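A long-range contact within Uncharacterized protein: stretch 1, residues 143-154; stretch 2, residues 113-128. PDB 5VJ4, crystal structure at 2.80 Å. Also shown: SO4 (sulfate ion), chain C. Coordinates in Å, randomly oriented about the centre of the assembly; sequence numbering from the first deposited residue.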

# COMPACT_ATOMS: atom_id res chain seq x y z
N LEU A 143 -23.59 -16.39 18.72
CA LEU A 143 -23.97 -15.00 18.99
C LEU A 143 -25.45 -14.68 19.21
O LEU A 143 -25.79 -13.73 19.94
CB LEU A 143 -23.44 -14.10 17.87
CG LEU A 143 -22.04 -13.49 17.99
CD1 LEU A 143 -21.77 -12.73 16.70
CD2 LEU A 143 -21.83 -12.60 19.22
N GLY A 144 -26.33 -15.40 18.53
CA GLY A 144 -27.73 -15.16 18.77
C GLY A 144 -28.36 -14.11 17.90
O GLY A 144 -27.77 -13.06 17.66
N ALA A 145 -29.58 -14.41 17.46
CA ALA A 145 -30.30 -13.64 16.46
C ALA A 145 -30.43 -12.14 16.74
O ALA A 145 -30.34 -11.34 15.81
CB ALA A 145 -31.68 -14.24 16.21
N ASP A 146 -30.62 -11.78 18.01
CA ASP A 146 -30.79 -10.38 18.37
C ASP A 146 -29.57 -9.58 17.87
O ASP A 146 -29.70 -8.62 17.08
CB ASP A 146 -31.00 -10.24 19.88
N VAL A 147 -28.39 -10.03 18.28
CA VAL A 147 -27.13 -9.35 17.95
C VAL A 147 -26.86 -9.41 16.45
O VAL A 147 -26.65 -8.39 15.81
CB VAL A 147 -25.94 -9.90 18.74
CG1 VAL A 147 -24.88 -8.83 18.82
CG2 VAL A 147 -26.34 -10.30 20.17
N VAL A 148 -26.92 -10.60 15.87
CA VAL A 148 -26.65 -10.74 14.45
C VAL A 148 -27.49 -9.79 13.61
O VAL A 148 -26.95 -9.05 12.77
CB VAL A 148 -26.83 -12.19 14.01
CG1 VAL A 148 -26.86 -12.31 12.49
CG2 VAL A 148 -25.68 -12.99 14.59
N ILE A 149 -28.79 -9.77 13.84
CA ILE A 149 -29.67 -8.91 13.05
C ILE A 149 -29.33 -7.44 13.24
O ILE A 149 -29.30 -6.67 12.28
CB ILE A 149 -31.17 -9.13 13.40
CG1 ILE A 149 -31.66 -10.54 13.03
CG2 ILE A 149 -32.03 -8.05 12.73
CD1 ILE A 149 -32.14 -10.70 11.58
N GLU A 150 -29.05 -7.03 14.48
CA GLU A 150 -28.90 -5.61 14.72
C GLU A 150 -27.51 -5.06 14.39
O GLU A 150 -27.40 -3.98 13.84
CB GLU A 150 -29.31 -5.23 16.13
CG GLU A 150 -30.28 -4.06 16.11
CD GLU A 150 -29.95 -2.98 17.13
OE1 GLU A 150 -29.30 -3.29 18.16
OE2 GLU A 150 -30.35 -1.82 16.88
N LYS A 151 -26.47 -5.82 14.68
CA LYS A 151 -25.09 -5.37 14.50
C LYS A 151 -24.43 -5.87 13.24
O LYS A 151 -23.50 -5.23 12.76
CB LYS A 151 -24.25 -5.79 15.69
CG LYS A 151 -24.75 -5.19 17.00
CD LYS A 151 -24.72 -3.67 17.03
CE LYS A 151 -24.52 -3.17 18.46
NZ LYS A 151 -24.55 -1.68 18.57
N ILE A 152 -24.87 -7.00 12.70
CA ILE A 152 -24.30 -7.47 11.46
C ILE A 152 -25.18 -7.16 10.27
O ILE A 152 -24.74 -6.49 9.32
CB ILE A 152 -23.93 -8.96 11.50
CG1 ILE A 152 -23.06 -9.26 12.72
CG2 ILE A 152 -23.23 -9.37 10.21
CD1 ILE A 152 -21.83 -8.39 12.82
N ILE A 153 -26.42 -7.60 10.34
CA ILE A 153 -27.24 -7.59 9.13
C ILE A 153 -27.76 -6.19 8.78
O ILE A 153 -27.56 -5.72 7.66
CB ILE A 153 -28.35 -8.66 9.18
CG1 ILE A 153 -27.73 -10.01 9.55
CG2 ILE A 153 -29.10 -8.68 7.86
CD1 ILE A 153 -28.45 -11.23 9.06
N LYS A 154 -28.38 -5.52 9.74
CA LYS A 154 -28.92 -4.17 9.51
C LYS A 154 -27.88 -3.19 8.93
O LYS A 154 -28.14 -2.61 7.86
CB LYS A 154 -29.63 -3.60 10.74
CG LYS A 154 -31.08 -4.04 10.91
CD LYS A 154 -31.69 -3.41 12.17
CE LYS A 154 -33.17 -3.71 12.35
NZ LYS A 154 -33.61 -3.37 13.73
S SO4 C . -21.68 -20.64 -0.08
O1 SO4 C . -20.52 -19.77 0.17
O2 SO4 C . -22.77 -20.29 0.85
O3 SO4 C . -22.18 -20.37 -1.43
O4 SO4 C . -21.28 -22.07 0.09
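Stretch 2 113-128: DFGVSRSGRKAISYIQ

Stretch 2 packs along one side of stretch 1 through apolar contacts, burying 480 Å² when both sides are summed; no hydrogen bond links the two among the atoms modelled. Stretch 1 enters as loop at Leu143 and Gly144 and is helical from Ala145 to Lys154. Stretch 2 begins in a weakly bonded helix at Asp113 and Phe114, breaks at Gly115, runs extended through Val116 and Ser117, and becomes helical again from Arg118. The helices 145-154 and 118-128 cross at 61°, their N-to-C directions diverging by the same angle, with a closest axial approach of 9.7 Å. The chains keep a common sense along the contact, Ala145 lying nearest Phe114, Ile149 nearest Val116 and Ile153 nearest Gly120, with CA-CA distances of 4.8, 7.1 and 5.7 Å.

The contact opens at Gly144, the N-cap residue, whose CA lies 4.1 Å from Phe114 CZ. Its positive phi suits glycine, because a CB would be jammed against the carbonyl oxygen of Leu143. Ala145 follows directly and points toward stretch 2; its CB comes to 3.5 Å from Phe114 CG, and its CA lies with Gly144 C over one face of the ring. The aromatic ring therefore lies close against the start of the helix. Asp146, modelled only to CB, points away, and Val147 is out of reach.

One turn on, Val148 also touches the Phe114 ring, with CG2 4.2 Å from Phe114 CE2. Ile149 reaches the segment that joins the two helical parts of stretch 2. Its CG1 is 4.2 Å from Phe114 O, while CD1 lies 4.1 Å from both Gly115 O and Val116 CA. Here Gly115 closes the preceding helix in a Schellman motif, with a positive phi that again calls for glycine. Glu150 and Lys151 take no part.

The helix of stretch 1 widens into a pi-type turn at 148-153, where Ile152 N and Ile153 N both bond to Val148 O, at 2.9 Å each. Both isoleucines contact stretch 2. Ile152 points toward it, and its CG2 packs 3.6 Å from Ile127 CD1 and 4.1 Å from Ile124 CD1, so this residue meets the later turns of helix 118-128. Ile153 leaves its backbone sideways, but the end of its side chain comes nearer, and it contributes the largest covered area on stretch 1. Its CD1 sits 3.8 Å from Val116 CB and 4.0 Å from Ile124 CG1, bridging the segment before the helix and the helix itself. Its CG2 lies 3.5 Å from Gly120 CA. This close approach depends on the absence of a side chain at Gly120, since an ideal CB there would fall only 3.1 Å from Ile153 CG2. Lys154 points away, and the contact ends with the two isoleucines.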

# COMPACT_ATOMS: atom_id res chain seq x y z
N ASP A 113 -33.66 -19.83 11.18
CA ASP A 113 -33.83 -19.88 12.63
C ASP A 113 -33.71 -18.50 13.30
O ASP A 113 -34.22 -18.31 14.38
CB ASP A 113 -32.78 -20.83 13.22
CG ASP A 113 -33.08 -21.25 14.63
OD1 ASP A 113 -34.21 -21.00 15.10
OD2 ASP A 113 -32.17 -21.86 15.25
N PHE A 114 -33.02 -17.57 12.64
CA PHE A 114 -32.76 -16.22 13.20
C PHE A 114 -33.74 -15.15 12.73
O PHE A 114 -33.85 -14.07 13.33
CB PHE A 114 -31.33 -15.77 12.87
CG PHE A 114 -30.28 -16.34 13.77
CD1 PHE A 114 -30.57 -17.31 14.74
CD2 PHE A 114 -28.95 -15.94 13.62
CE1 PHE A 114 -29.57 -17.83 15.56
CE2 PHE A 114 -27.95 -16.47 14.43
CZ PHE A 114 -28.26 -17.41 15.41
N GLY A 115 -34.46 -15.44 11.66
CA GLY A 115 -35.37 -14.46 11.10
C GLY A 115 -34.73 -13.63 10.02
O GLY A 115 -35.27 -12.61 9.68
N VAL A 116 -33.58 -14.04 9.48
CA VAL A 116 -32.95 -13.22 8.48
C VAL A 116 -33.76 -13.34 7.18
O VAL A 116 -34.03 -14.44 6.71
CB VAL A 116 -31.43 -13.49 8.35
N SER A 117 -34.20 -12.18 6.68
CA SER A 117 -34.79 -11.95 5.34
C SER A 117 -33.92 -12.40 4.17
O SER A 117 -32.80 -12.89 4.37
CB SER A 117 -35.05 -10.45 5.17
OG SER A 117 -33.98 -9.69 5.74
N ARG A 118 -34.43 -12.19 2.95
CA ARG A 118 -33.71 -12.54 1.71
C ARG A 118 -32.52 -11.62 1.60
O ARG A 118 -31.40 -12.07 1.39
CB ARG A 118 -34.57 -12.44 0.41
CG ARG A 118 -35.54 -13.59 0.15
CD ARG A 118 -36.72 -13.51 1.11
NE ARG A 118 -37.45 -14.75 1.36
CZ ARG A 118 -37.94 -15.08 2.55
NH1 ARG A 118 -37.78 -14.29 3.60
NH2 ARG A 118 -38.58 -16.23 2.69
N SER A 119 -32.79 -10.33 1.77
CA SER A 119 -31.78 -9.30 1.70
C SER A 119 -30.67 -9.58 2.72
O SER A 119 -29.49 -9.55 2.38
CB SER A 119 -32.43 -7.93 1.89
OG SER A 119 -33.16 -7.89 3.09
N GLY A 120 -31.06 -9.90 3.95
CA GLY A 120 -30.11 -10.31 4.99
C GLY A 120 -29.20 -11.44 4.57
O GLY A 120 -28.03 -11.45 4.91
N ARG A 121 -29.75 -12.41 3.84
CA ARG A 121 -28.96 -13.51 3.30
C ARG A 121 -27.95 -12.94 2.34
O ARG A 121 -26.76 -13.27 2.41
CB ARG A 121 -29.85 -14.55 2.59
CG ARG A 121 -30.50 -15.57 3.52
CD ARG A 121 -31.28 -16.60 2.72
NE ARG A 121 -32.69 -16.54 3.11
CZ ARG A 121 -33.68 -16.14 2.31
NH1 ARG A 121 -33.44 -15.83 1.05
NH2 ARG A 121 -34.93 -16.11 2.76
N LYS A 122 -28.42 -12.06 1.46
CA LYS A 122 -27.57 -11.45 0.45
C LYS A 122 -26.40 -10.68 1.10
O LYS A 122 -25.28 -10.70 0.59
CB LYS A 122 -28.39 -10.52 -0.43
CG LYS A 122 -28.91 -11.13 -1.71
CD LYS A 122 -29.96 -10.25 -2.37
CE LYS A 122 -30.09 -10.58 -3.84
NZ LYS A 122 -31.12 -9.74 -4.49
N ALA A 123 -26.67 -10.02 2.23
CA ALA A 123 -25.67 -9.28 2.98
C ALA A 123 -24.61 -10.22 3.54
O ALA A 123 -23.41 -10.02 3.32
CB ALA A 123 -26.30 -8.46 4.10
N ILE A 124 -25.06 -11.23 4.27
CA ILE A 124 -24.15 -12.24 4.80
C ILE A 124 -23.26 -12.81 3.68
O ILE A 124 -22.06 -12.92 3.84
CB ILE A 124 -24.92 -13.33 5.55
CG1 ILE A 124 -25.55 -12.73 6.81
CG2 ILE A 124 -24.01 -14.46 5.94
CD1 ILE A 124 -24.61 -12.52 7.97
N SER A 125 -23.84 -13.09 2.52
CA SER A 125 -23.04 -13.57 1.43
C SER A 125 -21.98 -12.54 1.03
O SER A 125 -20.83 -12.90 0.73
CB SER A 125 -23.89 -13.93 0.24
OG SER A 125 -23.04 -14.07 -0.89
N TYR A 126 -22.36 -11.27 1.05
CA TYR A 126 -21.43 -10.18 0.75
C TYR A 126 -20.23 -10.12 1.72
O TYR A 126 -19.11 -10.35 1.28
CB TYR A 126 -22.18 -8.87 0.75
CG TYR A 126 -21.36 -7.67 0.42
CD1 TYR A 126 -21.00 -7.39 -0.90
CD2 TYR A 126 -20.99 -6.76 1.44
CE1 TYR A 126 -20.27 -6.24 -1.20
CE2 TYR A 126 -20.28 -5.61 1.15
CZ TYR A 126 -19.90 -5.36 -0.16
OH TYR A 126 -19.16 -4.25 -0.44
N ILE A 127 -20.46 -9.85 3.01
CA ILE A 127 -19.33 -9.80 3.93
C ILE A 127 -18.61 -11.13 4.06
O ILE A 127 -17.54 -11.19 4.66
CB ILE A 127 -19.67 -9.27 5.31
CG1 ILE A 127 -20.72 -10.15 5.98
CG2 ILE A 127 -20.11 -7.83 5.21
CD1 ILE A 127 -20.95 -9.77 7.42
N GLN A 128 -19.19 -12.19 3.51
CA GLN A 128 -18.55 -13.49 3.59
C GLN A 128 -17.21 -13.50 2.84
O GLN A 128 -16.25 -14.12 3.28
CB GLN A 128 -19.46 -14.55 3.00
CG GLN A 128 -19.26 -15.95 3.55
CD GLN A 128 -19.80 -16.98 2.59
OE1 GLN A 128 -20.91 -16.86 2.07
NE2 GLN A 128 -18.99 -17.97 2.33